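Local atomic coordinates of putative angiotensinogen (Lampetra fluviatilis, PDB entry 5INW), a protein that binds heparin and inhibits thrombin as a member of the serpin family, with heparin promoting the inhibition through a template mechanism. Residues A[91-96]-A[324-329]; A[225-230]-A[407-412]; A[283-288]-A[299-304]. The protein carries 1 engineered substitution. One frame throughout, in Å; residues are numbered along the deposited sequence.

The three contacts show how a serpin ties distant parts of one chain into a single compact domain. Along the sequence the segments come as 91-96, 225-230, 283-288, 299-304, 324-329 and 407-412, so contacts 1 and 2 interlock, while contact 3, a short-range hairpin, is nested inside both. Their centres lie about 23 to 27 Å apart, contacts 1 and 2 on opposite sides of the chain's centre. Contact 1 joins helix 77-96 to the break between helices 319-325 and 328-337; contact 2 sets a loop against strand 405-417, which the cleaved reactive loop adds to the mixed sheet, the inserted state characteristic of cleaved serpins; contact 3 starts the small antiparallel sheet. Contacts 1 and 3 join the surrounding body.

Contact 1: A[91-96]-A[324-329]; sequences RLYKQV and ESVSQE
Val326 CG2 approaches the Tyr93 ring obliquely, 4.1 Å from its CD1, and the two side chains cross at about a right angle where, in this serpin, helix 77-96 packs against the connection between helices 319-325 and 328-337. Ile106 and Phe108 of strand 106-108 and Met27 of the C-terminal peptide chain also pack against the ring, while its OH is hydrogen-bonded to Glu323 OE2.

Lys94 makes the polar half. With CG anti to the carbonyl carbon (chi1 -76°), its chain runs out nearly straight and bends only at chi4, which carries the ammonium group to two main-chain oxygens. Lys94 NZ donates to Val326 O at 2.7 Å, in the carbonyl plane and on a lone pair, and to Glu324 O at 2.8 Å, from above that carbonyl's plane. One ammonium group thus holds two main-chain carbonyls two residues apart, near where helix 319-325 gives way to the loop, and the Glu324 carboxylate, OE1 5.2 Å from Lys94 NZ, would probably add some long-range attraction. Just after Val326, Ser327 is the N-cap of helix 328-337, OG bonded to Gln330 N. Val326 also lies beside the ammonium group, with CG2 3.4 Å from Lys94 NZ.

Contact 2: A[225-230]-A[407-412]; sequences KKFPDV and EAKAET
Segment 407-412 belongs to the reactive loop of this cleaved serpin, which has entered the large sheet as strand 405-417, antiparallel to strands 238-251 and 389-401 that flank it. Loop 225-230, which follows helix 208-221, lies over one face of the inserted strand, and no hydrogen bond passes between the two segments.

The dense part is built round Phe227. Its CG is anti to the carbonyl carbon (chi1 -65°), and the ring tip reaches the strand: CZ of Phe227 lies 3.9 Å from CG of Lys409, and CE2 of the same ring is 3.6 Å from Ala410 O, both approached obliquely. Glu411 runs past the ring in the opposite direction with an extended chain, so that its OE2 arrives at the ring edge, in plane, 3.3 Å from CD2 of Phe227; ring and carboxylate planes are 43° apart. Such an edge approach would let the weakly positive ring hydrogens face the carboxylate. Val230 covers the same oxygen with its CG2. Ile219, Val245 and Tyr247 also touch Phe227. An alanine here would remove the ring that meets the Lys409 stem and the Glu411 carboxylate, and would probably loosen the loop's hold on the strand.

Toward the other end the contact thins out. Lys226 is exposed, and its CE comes no nearer than 4.3 Å to OE1 of Glu407, an oxygen already hydrogen-bonded to Tyr247 OH. Within the strand, not across the contact, OE2 of Glu407 forms a salt bridge with Lys409 NZ, 3.4 Å, whose hydrogen bond is weak.

Contact 3: A[283-288]-A[299-304]; sequences AKLSYT and KLPYEG
A single main-chain hydrogen bond joins these segments: Lys299 N donates to Ser286 O at 3.0 Å, with an N-H...O angle of 167° and the donor nearly along the C=O axis. It belongs to the antiparallel hairpin of strands 287-290 and 295-301, which the bond of Thr288 with Val297 continues; strand 306-313 pairs on the other side of 295-301, in sheet B of the serpin fold.

Leu285 makes the apolar contacts. Its CG is anti to the carbonyl carbon (chi1 -58°), and the two methyls take different partners: CD1 of Leu285 touches CD2 of Leu300 at 4.1 Å, the chains crossing obliquely, whereas CD2 of Leu285 meets CD of Pro301 at 3.9 Å, about at right angles. Leu285 CD2 also lies 4.0 Å from Lys299 O. Leu347 of strand 345-359 touches both Leu285 and Leu300, so the pair packs the hairpin on strand 345-359. Beside the hydrogen bond, CB of Ser286 packs on CB of Lys299 at 4.3 Å; from there the lysine chain, CG anti to the backbone N, leads away over Ser307 and Leu309. The Ser286 hydroxyl turns to other partners, the carbonyls of Gly339 and Pro340.

The chemistry thus divides cleanly: one nearly straight amide bond helps fix the register here, while nonpolar contact of leucine methyls with leucine and proline closes the buried side of the hairpin's base.

Contact 1: A[91-96]-A[324-329]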
loop_
_atom_site.group_PDB
_atom_site.type_symbol
_atom_site.label_atom_id
_atom_site.label_comp_id
_atom_site.label_asym_id
_atom_site.label_seq_id
_atom_site.Cartn_x
_atom_site.Cartn_y
_atom_site.Cartn_z
ATOM N N ARG A 91 10.337 5.446 -2.702
ATOM C CA ARG A 91 11.003 5.189 -3.951
ATOM C C ARG A 91 9.994 4.796 -5.031
ATOM O O ARG A 91 10.090 5.248 -6.169
ATOM C CB ARG A 91 12.122 4.147 -3.769
ATOM C CG ARG A 91 13.436 4.789 -3.308
ATOM C CD ARG A 91 14.306 3.911 -2.414
ATOM N NE ARG A 91 14.377 2.522 -2.901
ATOM C CZ ARG A 91 14.413 1.412 -2.141
ATOM N NH1 ARG A 91 14.420 1.466 -0.799
ATOM N NH2 ARG A 91 14.434 0.218 -2.743
ATOM N N LEU A 92 9.004 4.008 -4.673
ATOM C CA LEU A 92 8.037 3.613 -5.656
ATOM C C LEU A 92 7.180 4.792 -6.019
ATOM O O LEU A 92 6.857 4.983 -7.188
ATOM C CB LEU A 92 7.196 2.450 -5.146
ATOM C CG LEU A 92 6.007 2.027 -6.000
ATOM C CD1 LEU A 92 6.521 1.534 -7.338
ATOM C CD2 LEU A 92 5.220 0.913 -5.321
ATOM N N TYR A 93 6.808 5.575 -5.017
ATOM C CA TYR A 93 5.974 6.748 -5.251
ATOM C C TYR A 93 6.588 7.592 -6.332
ATOM O O TYR A 93 5.901 8.040 -7.247
ATOM C CB TYR A 93 5.864 7.583 -3.985
ATOM C CG TYR A 93 4.752 8.629 -3.953
ATOM C CD1 TYR A 93 4.912 9.876 -4.529
ATOM C CD2 TYR A 93 3.552 8.387 -3.263
ATOM C CE1 TYR A 93 3.904 10.820 -4.471
ATOM C CE2 TYR A 93 2.569 9.345 -3.157
ATOM C CZ TYR A 93 2.740 10.560 -3.776
ATOM O OH TYR A 93 1.724 11.509 -3.721
ATOM N N LYS A 94 7.889 7.807 -6.199
ATOM C CA LYS A 94 8.646 8.630 -7.101
ATOM C C LYS A 94 8.675 8.138 -8.512
ATOM O O LYS A 94 8.689 8.938 -9.411
ATOM C CB LYS A 94 10.062 8.749 -6.606
ATOM C CG LYS A 94 10.150 9.713 -5.442
ATOM C CD LYS A 94 11.426 9.472 -4.638
ATOM C CE LYS A 94 11.743 10.653 -3.730
ATOM N NZ LYS A 94 10.514 11.220 -3.085
ATOM N N GLN A 95 8.698 6.832 -8.714
ATOM C CA GLN A 95 8.514 6.259 -10.041
ATOM C C GLN A 95 7.086 6.446 -10.583
ATOM O O GLN A 95 6.918 6.799 -11.736
ATOM C CB GLN A 95 8.840 4.765 -10.040
ATOM C CG GLN A 95 10.260 4.362 -9.638
ATOM C CD GLN A 95 11.359 5.016 -10.456
ATOM O OE1 GLN A 95 12.284 5.573 -9.874
ATOM N NE2 GLN A 95 11.246 4.997 -11.780
ATOM N N VAL A 96 6.054 6.230 -9.757
ATOM C CA VAL A 96 4.656 6.470 -10.190
ATOM C C VAL A 96 4.433 7.874 -10.782
ATOM O O VAL A 96 3.646 8.014 -11.708
ATOM C CB VAL A 96 3.608 6.192 -9.063
ATOM C CG1 VAL A 96 2.173 6.566 -9.522
ATOM C CG2 VAL A 96 3.636 4.714 -8.663
ATOM N N GLU A 324 8.138 15.307 -4.570
ATOM C CA GLU A 324 9.584 15.041 -4.659
ATOM C C GLU A 324 10.260 14.786 -3.319
ATOM O O GLU A 324 11.156 13.971 -3.240
ATOM C CB GLU A 324 10.323 16.191 -5.352
ATOM C CG GLU A 324 10.459 16.006 -6.843
ATOM C CD GLU A 324 11.199 14.733 -7.152
ATOM O OE1 GLU A 324 12.334 14.581 -6.623
ATOM O OE2 GLU A 324 10.627 13.880 -7.887
ATOM N N SER A 325 9.854 15.494 -2.270
ATOM C CA SER A 325 10.533 15.402 -0.971
ATOM C C SER A 325 10.166 14.164 -0.142
ATOM O O SER A 325 10.865 13.893 0.856
ATOM C CB SER A 325 10.230 16.631 -0.131
ATOM O OG SER A 325 8.875 16.628 0.241
ATOM N N VAL A 326 9.090 13.439 -0.522
ATOM C CA VAL A 326 8.619 12.328 0.305
ATOM C C VAL A 326 9.722 11.316 0.534
ATOM O O VAL A 326 10.368 10.861 -0.368
ATOM C CB VAL A 326 7.331 11.619 -0.174
ATOM C CG1 VAL A 326 6.156 12.577 -0.090
ATOM C CG2 VAL A 326 7.482 10.993 -1.559
ATOM N N SER A 327 9.931 11.003 1.789
ATOM C CA SER A 327 10.979 10.130 2.205
ATOM C C SER A 327 10.682 9.839 3.655
ATOM O O SER A 327 9.797 10.472 4.301
ATOM C CB SER A 327 12.342 10.796 2.102
ATOM O OG SER A 327 12.510 11.752 3.147
ATOM N N GLN A 328 11.416 8.865 4.159
ATOM C CA GLN A 328 11.373 8.555 5.549
ATOM C C GLN A 328 11.772 9.813 6.362
ATOM O O GLN A 328 11.106 10.171 7.336
ATOM C CB GLN A 328 12.279 7.365 5.801
ATOM C CG GLN A 328 12.398 6.967 7.245
ATOM C CD GLN A 328 11.092 6.486 7.817
ATOM O OE1 GLN A 328 10.237 5.973 7.095
ATOM N NE2 GLN A 328 10.946 6.606 9.130
ATOM N N GLU A 329 12.824 10.502 5.945
ATOM C CA GLU A 329 13.305 11.640 6.720
ATOM C C GLU A 329 12.268 12.780 6.713
ATOM O O GLU A 329 11.994 13.386 7.757
ATOM C CB GLU A 329 14.708 12.039 6.243
ATOM C CG GLU A 329 15.353 13.229 6.977
ATOM C CD GLU A 329 16.734 13.613 6.435
ATOM O OE1 GLU A 329 16.936 13.576 5.194
ATOM O OE2 GLU A 329 17.628 13.974 7.247
#

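Contact 2: A[225-230]-A[407-412]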
loop_
_atom_site.group_PDB
_atom_site.type_symbol
_atom_site.label_atom_id
_atom_site.label_comp_id
_atom_site.label_asym_id
_atom_site.label_seq_id
_atom_site.Cartn_x
_atom_site.Cartn_y
_atom_site.Cartn_z
ATOM N N LYS A 225 -15.043 -12.511 2.646
ATOM C CA LYS A 225 -15.710 -11.856 1.512
ATOM C C LYS A 225 -15.348 -10.387 1.238
ATOM O O LYS A 225 -16.058 -9.704 0.500
ATOM C CB LYS A 225 -17.242 -12.012 1.619
ATOM C CG LYS A 225 -17.732 -13.456 1.805
ATOM C CD LYS A 225 -19.216 -13.627 1.467
ATOM C CE LYS A 225 -19.645 -15.086 1.495
ATOM N NZ LYS A 225 -21.038 -15.261 0.991
ATOM N N LYS A 226 -14.235 -9.912 1.784
ATOM C CA LYS A 226 -13.770 -8.563 1.457
ATOM C C LYS A 226 -13.052 -8.569 0.111
ATOM O O LYS A 226 -13.045 -7.584 -0.606
ATOM C CB LYS A 226 -12.826 -8.048 2.539
ATOM C CG LYS A 226 -13.510 -7.705 3.857
ATOM C CD LYS A 226 -14.526 -6.567 3.628
ATOM C CE LYS A 226 -14.894 -5.817 4.905
ATOM N NZ LYS A 226 -15.732 -6.607 5.862
ATOM N N PHE A 227 -12.432 -9.695 -0.207
ATOM C CA PHE A 227 -11.682 -9.843 -1.419
ATOM C C PHE A 227 -12.214 -11.013 -2.257
ATOM O O PHE A 227 -11.762 -12.156 -2.120
ATOM C CB PHE A 227 -10.220 -10.073 -1.055
ATOM C CG PHE A 227 -9.576 -8.920 -0.372
ATOM C CD1 PHE A 227 -9.624 -8.800 0.980
ATOM C CD2 PHE A 227 -8.930 -7.949 -1.106
ATOM C CE1 PHE A 227 -9.038 -7.742 1.599
ATOM C CE2 PHE A 227 -8.344 -6.882 -0.496
ATOM C CZ PHE A 227 -8.387 -6.778 0.862
ATOM N N PRO A 228 -13.209 -10.736 -3.114
ATOM C CA PRO A 228 -13.566 -11.678 -4.182
ATOM C C PRO A 228 -12.758 -11.237 -5.389
ATOM O O PRO A 228 -12.052 -10.211 -5.294
ATOM C CB PRO A 228 -15.036 -11.377 -4.382
ATOM C CG PRO A 228 -15.137 -9.894 -4.138
ATOM C CD PRO A 228 -14.062 -9.523 -3.159
ATOM N N ASP A 229 -12.838 -11.961 -6.498
ATOM C CA ASP A 229 -12.224 -11.511 -7.794
ATOM C C ASP A 229 -10.790 -10.846 -7.805
ATOM O O ASP A 229 -10.464 -10.075 -8.697
ATOM C CB ASP A 229 -13.218 -10.629 -8.580
ATOM C CG ASP A 229 -13.446 -9.259 -7.937
ATOM O OD1 ASP A 229 -12.518 -8.684 -7.308
ATOM O OD2 ASP A 229 -14.572 -8.733 -8.069
ATOM N N VAL A 230 -9.931 -11.198 -6.859
ATOM C CA VAL A 230 -8.573 -10.718 -6.835
ATOM C C VAL A 230 -7.848 -11.201 -8.095
ATOM O O VAL A 230 -6.943 -10.534 -8.580
ATOM C CB VAL A 230 -7.818 -11.227 -5.581
ATOM C CG1 VAL A 230 -6.318 -10.886 -5.606
ATOM C CG2 VAL A 230 -8.435 -10.647 -4.329
ATOM N N GLU A 407 -11.889 3.324 4.892
ATOM C CA GLU A 407 -11.786 1.931 4.541
ATOM C C GLU A 407 -10.811 1.886 3.406
ATOM O O GLU A 407 -10.878 2.737 2.504
ATOM C CB GLU A 407 -13.126 1.404 4.085
ATOM C CG GLU A 407 -13.352 -0.057 4.484
ATOM C CD GLU A 407 -14.330 -0.817 3.598
ATOM O OE1 GLU A 407 -15.104 -1.604 4.161
ATOM O OE2 GLU A 407 -14.316 -0.652 2.337
ATOM N N ALA A 408 -9.848 0.962 3.467
ATOM C CA ALA A 408 -8.793 0.867 2.431
ATOM C C ALA A 408 -8.412 -0.566 2.210
ATOM O O ALA A 408 -8.128 -1.246 3.187
ATOM C CB ALA A 408 -7.551 1.683 2.796
ATOM N N LYS A 409 -8.361 -0.984 0.939
ATOM C CA LYS A 409 -7.972 -2.325 0.527
ATOM C C LYS A 409 -6.763 -2.172 -0.374
ATOM O O LYS A 409 -6.701 -1.215 -1.111
ATOM C CB LYS A 409 -9.064 -2.943 -0.329
ATOM C CG LYS A 409 -10.297 -3.398 0.401
ATOM C CD LYS A 409 -11.512 -3.558 -0.539
ATOM C CE LYS A 409 -12.829 -3.249 0.207
ATOM N NZ LYS A 409 -13.868 -2.458 -0.544
ATOM N N ALA A 410 -5.852 -3.137 -0.349
ATOM C CA ALA A 410 -4.869 -3.326 -1.415
ATOM C C ALA A 410 -4.696 -4.797 -1.712
ATOM O O ALA A 410 -4.946 -5.624 -0.868
ATOM C CB ALA A 410 -3.517 -2.728 -1.028
ATOM N N GLU A 411 -4.199 -5.089 -2.904
ATOM C CA GLU A 411 -4.039 -6.451 -3.430
ATOM C C GLU A 411 -2.825 -6.435 -4.340
ATOM O O GLU A 411 -2.813 -5.666 -5.302
ATOM C CB GLU A 411 -5.189 -6.724 -4.350
ATOM C CG GLU A 411 -6.581 -6.511 -3.781
ATOM C CD GLU A 411 -7.672 -6.806 -4.794
ATOM O OE1 GLU A 411 -7.444 -6.691 -6.030
ATOM O OE2 GLU A 411 -8.782 -7.141 -4.340
ATOM N N THR A 412 -1.819 -7.250 -4.033
ATOM C CA THR A 412 -0.703 -7.451 -4.923
ATOM C C THR A 412 -0.710 -8.894 -5.390
ATOM O O THR A 412 -0.817 -9.809 -4.592
ATOM C CB THR A 412 0.569 -7.215 -4.179
ATOM O OG1 THR A 412 0.438 -5.958 -3.502
ATOM C CG2 THR A 412 1.767 -7.228 -5.111
#

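Contact 3: A[283-288]-A[299-304]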
loop_
_atom_site.group_PDB
_atom_site.type_symbol
_atom_site.label_atom_id
_atom_site.label_comp_id
_atom_site.label_asym_id
_atom_site.label_seq_id
_atom_site.Cartn_x
_atom_site.Cartn_y
_atom_site.Cartn_z
ATOM N N ALA A 283 -12.771 20.197 15.399
ATOM C CA ALA A 283 -12.110 19.384 16.432
ATOM C C ALA A 283 -10.663 19.800 16.710
ATOM O O ALA A 283 -10.095 20.618 15.982
ATOM C CB ALA A 283 -12.200 17.918 16.069
ATOM N N LYS A 284 -10.099 19.223 17.773
ATOM C CA LYS A 284 -8.712 19.454 18.202
ATOM C C LYS A 284 -7.719 18.567 17.421
ATOM O O LYS A 284 -7.441 17.437 17.815
ATOM C CB LYS A 284 -8.584 19.189 19.707
ATOM C CG LYS A 284 -9.558 19.996 20.541
ATOM C CD LYS A 284 -9.351 19.800 22.027
ATOM C CE LYS A 284 -10.398 20.603 22.756
ATOM N NZ LYS A 284 -10.181 20.574 24.220
ATOM N N LEU A 285 -7.154 19.104 16.345
ATOM C CA LEU A 285 -6.291 18.354 15.459
ATOM C C LEU A 285 -4.944 18.989 15.412
ATOM O O LEU A 285 -4.844 20.200 15.432
ATOM C CB LEU A 285 -6.894 18.363 14.070
ATOM C CG LEU A 285 -8.312 17.780 14.053
ATOM C CD1 LEU A 285 -9.014 18.065 12.736
ATOM C CD2 LEU A 285 -8.275 16.279 14.332
ATOM N N SER A 286 -3.903 18.178 15.336
ATOM C CA SER A 286 -2.559 18.692 15.106
ATOM C C SER A 286 -2.417 19.113 13.666
ATOM O O SER A 286 -2.759 18.352 12.778
ATOM C CB SER A 286 -1.505 17.639 15.418
ATOM O OG SER A 286 -1.502 17.414 16.814
ATOM N N TYR A 287 -1.889 20.313 13.445
ATOM C CA TYR A 287 -1.617 20.825 12.104
ATOM C C TYR A 287 -0.363 21.676 12.174
ATOM O O TYR A 287 0.116 21.994 13.254
ATOM C CB TYR A 287 -2.789 21.659 11.588
ATOM C CG TYR A 287 -3.039 22.931 12.367
ATOM C CD1 TYR A 287 -3.468 22.861 13.688
ATOM C CD2 TYR A 287 -2.828 24.205 11.793
ATOM C CE1 TYR A 287 -3.664 24.006 14.436
ATOM C CE2 TYR A 287 -3.035 25.356 12.533
ATOM C CZ TYR A 287 -3.457 25.257 13.851
ATOM O OH TYR A 287 -3.694 26.383 14.615
ATOM N N THR A 288 0.180 22.027 11.020
ATOM C CA THR A 288 1.239 23.030 10.920
ATOM C C THR A 288 1.359 23.468 9.497
ATOM O O THR A 288 1.142 22.662 8.579
ATOM C CB THR A 288 2.645 22.488 11.259
ATOM O OG1 THR A 288 2.544 21.445 12.223
ATOM C CG2 THR A 288 3.559 23.630 11.790
ATOM N N LYS A 299 -2.913 16.050 10.824
ATOM C CA LYS A 299 -2.957 14.686 11.321
ATOM C C LYS A 299 -4.377 14.376 11.719
ATOM O O LYS A 299 -4.900 14.986 12.634
ATOM C CB LYS A 299 -2.033 14.558 12.526
ATOM C CG LYS A 299 -1.965 13.213 13.225
ATOM C CD LYS A 299 -0.766 13.200 14.181
ATOM C CE LYS A 299 -0.683 11.950 15.078
ATOM N NZ LYS A 299 -1.693 11.893 16.194
ATOM N N LEU A 300 -4.982 13.397 11.062
ATOM C CA LEU A 300 -6.329 12.947 11.387
ATOM C C LEU A 300 -6.265 11.606 12.078
ATOM O O LEU A 300 -6.194 10.581 11.428
ATOM C CB LEU A 300 -7.225 12.865 10.138
ATOM C CG LEU A 300 -7.055 14.113 9.295
ATOM C CD1 LEU A 300 -7.768 13.987 7.948
ATOM C CD2 LEU A 300 -7.485 15.343 10.057
ATOM N N PRO A 301 -6.334 11.607 13.397
ATOM C CA PRO A 301 -6.263 10.345 14.076
ATOM C C PRO A 301 -7.424 9.376 13.773
ATOM O O PRO A 301 -8.576 9.807 13.599
ATOM C CB PRO A 301 -6.252 10.766 15.564
ATOM C CG PRO A 301 -7.112 11.975 15.606
ATOM C CD PRO A 301 -6.788 12.679 14.312
ATOM N N TYR A 302 -7.093 8.091 13.730
ATOM C CA TYR A 302 -8.055 7.031 13.893
ATOM C C TYR A 302 -7.985 6.463 15.306
ATOM O O TYR A 302 -7.038 6.683 16.032
ATOM C CB TYR A 302 -7.751 5.898 12.925
ATOM C CG TYR A 302 -7.791 6.271 11.482
ATOM C CD1 TYR A 302 -8.996 6.425 10.805
ATOM C CD2 TYR A 302 -6.633 6.441 10.772
ATOM C CE1 TYR A 302 -9.015 6.799 9.448
ATOM C CE2 TYR A 302 -6.642 6.820 9.436
ATOM C CZ TYR A 302 -7.822 6.995 8.778
ATOM O OH TYR A 302 -7.799 7.319 7.457
ATOM N N GLU A 303 -9.022 5.734 15.701
ATOM C CA GLU A 303 -8.911 4.718 16.753
ATOM C C GLU A 303 -7.853 3.668 16.307
ATOM O O GLU A 303 -7.426 3.654 15.141
ATOM C CB GLU A 303 -10.297 4.057 17.025
ATOM C CG GLU A 303 -11.420 4.963 17.584
ATOM C CD GLU A 303 -11.163 5.471 18.976
ATOM O OE1 GLU A 303 -10.353 4.852 19.719
ATOM O OE2 GLU A 303 -11.767 6.515 19.310
ATOM N N GLY A 304 -7.397 2.802 17.210
ATOM C CA GLY A 304 -6.127 2.052 16.986
ATOM C C GLY A 304 -4.990 3.006 17.297
ATOM O O GLY A 304 -5.186 4.028 18.012
#